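Local coordinates for protein glypican-1 (Homo sapiens, PDB 4YWT) that bears heparan sulfate chains at the cell surface, through which it binds alpha-4(V) collagen and participates in Schwann cell myelination, at residues A[462-465]-A[466-469]. The protein carries 3 engineered substitutions. Sequence-based numbering, arbitrary orientation.
Sequences MTNR and LRSA
Met-462 and Thr-463 each meet the residue one helical turn further on, Leu-466 and Arg-467, in a local i to i+4 contact near the C-terminal end of helix 450-471, the last helix of the model. On the buried side the methionine leaves with CG opposite its backbone N (chi1 -171°) and then folds back at chi2 (62°), which brings its terminal methyl over the leucine: CE of Met-462 lies 3.7 Å from both CG and CD1 of Leu-466, and the two side chains cross at a slant. Both also touch Leu-292 of helix 286-299, while Gln-224 and Val-228 of helix 204-236 meet Met-462 and Ser-221 meets Leu-466. One face of this helix thus packs into the elongated, predominantly alpha-helical glypican core. Thr-463 and Arg-467 run side by side. With CG2 of Thr-463 anti to the backbone N and OG1 at chi1 -57°, the hydroxyl turns back to bond the carbonyl of Leu-459, and the methyl sits over one face of the Arg-467 guanidinium, near its rim, 3.6 Å from NE. The arginine's outstretched chain carries that flat group alongside the threonine. Regular alpha-helical bonds tie the turns together, the straightest from Ser-468 N to Asn-464 O (2.9 Å, 174° at the hydrogen). On the exposed side of the helix, Ser-468 OG adds a second, weak bond to O of Asn-464, at 3.3 Å.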
loop_
_atom_site.group_PDB
_atom_site.type_symbol
_atom_site.label_atom_id
_atom_site.label_comp_id
_atom_site.label_asym_id
_atom_site.label_seq_id
_atom_site.Cartn_x
_atom_site.Cartn_y
_atom_site.Cartn_z
ATOM N N MET A 462 -5.396 -3.442 -10.177
ATOM C CA MET A 462 -5.084 -4.269 -9.017
ATOM C C MET A 462 -6.349 -4.577 -8.215
ATOM O O MET A 462 -6.547 -5.707 -7.758
ATOM C CB MET A 462 -4.043 -3.585 -8.130
ATOM C CG MET A 462 -3.488 -4.468 -7.020
ATOM S SD MET A 462 -2.618 -5.921 -7.635
ATOM C CE MET A 462 -3.669 -7.225 -7.007
ATOM N N THR A 463 -7.208 -3.572 -8.062
ATOM C CA THR A 463 -8.467 -3.744 -7.343
ATOM C C THR A 463 -9.326 -4.816 -7.995
ATOM O O THR A 463 -9.859 -5.693 -7.312
ATOM C CB THR A 463 -9.272 -2.439 -7.278
ATOM O OG1 THR A 463 -8.477 -1.413 -6.675
ATOM C CG2 THR A 463 -10.543 -2.638 -6.461
ATOM N N ASN A 464 -9.460 -4.740 -9.319
ATOM C CA ASN A 464 -10.191 -5.763 -10.060
ATOM C C ASN A 464 -9.595 -7.147 -9.829
ATOM O O ASN A 464 -10.325 -8.110 -9.551
ATOM C CB ASN A 464 -10.207 -5.438 -11.555
ATOM C CG ASN A 464 -11.043 -4.212 -11.876
ATOM O OD1 ASN A 464 -12.017 -3.913 -11.183
ATOM N ND2 ASN A 464 -10.666 -3.498 -12.930
ATOM N N ARG A 465 -8.269 -7.236 -9.931
ATOM C CA ARG A 465 -7.563 -8.483 -9.634
ATOM C C ARG A 465 -7.936 -9.042 -8.262
ATOM O O ARG A 465 -8.128 -10.246 -8.108
ATOM C CB ARG A 465 -6.046 -8.286 -9.693
ATOM C CG ARG A 465 -5.444 -8.251 -11.085
ATOM C CD ARG A 465 -3.966 -8.615 -11.015
ATOM N NE ARG A 465 -3.273 -8.431 -12.287
ATOM C CZ ARG A 465 -2.401 -7.457 -12.524
ATOM N NH1 ARG A 465 -2.111 -6.578 -11.574
ATOM N NH2 ARG A 465 -1.815 -7.362 -13.710
ATOM N N LEU A 466 -8.034 -8.161 -7.270
ATOM C CA LEU A 466 -8.329 -8.583 -5.902
ATOM C C LEU A 466 -9.792 -8.955 -5.686
ATOM O O LEU A 466 -10.106 -9.781 -4.830
ATOM C CB LEU A 466 -7.928 -7.489 -4.914
ATOM C CG LEU A 466 -6.446 -7.460 -4.548
ATOM C CD1 LEU A 466 -5.978 -6.037 -4.347
ATOM C CD2 LEU A 466 -6.210 -8.280 -3.290
ATOM N N ARG A 467 -10.688 -8.339 -6.449
ATOM C CA ARG A 467 -12.101 -8.685 -6.363
ATOM C C ARG A 467 -12.325 -10.058 -6.988
ATOM O O ARG A 467 -13.034 -10.908 -6.428
ATOM C CB ARG A 467 -12.958 -7.615 -7.045
ATOM C CG ARG A 467 -12.975 -6.297 -6.284
ATOM C CD ARG A 467 -13.752 -5.210 -7.011
ATOM N NE ARG A 467 -13.889 -4.014 -6.181
ATOM C CZ ARG A 467 -14.292 -2.828 -6.629
ATOM N NH1 ARG A 467 -14.597 -2.668 -7.909
ATOM N NH2 ARG A 467 -14.385 -1.801 -5.795
ATOM N N SER A 468 -11.696 -10.279 -8.140
ATOM C CA SER A 468 -11.742 -11.587 -8.782
ATOM C C SER A 468 -11.124 -12.650 -7.878
ATOM O O SER A 468 -11.685 -13.731 -7.706
ATOM C CB SER A 468 -11.021 -11.554 -10.130
ATOM O OG SER A 468 -11.705 -10.720 -11.047
ATOM N N ALA A 469 -9.971 -12.329 -7.298
ATOM C CA ALA A 469 -9.290 -13.231 -6.374
ATOM C C ALA A 469 -10.187 -13.566 -5.189
ATOM O O ALA A 469 -10.225 -14.708 -4.731
ATOM C CB ALA A 469 -7.986 -12.618 -5.894
#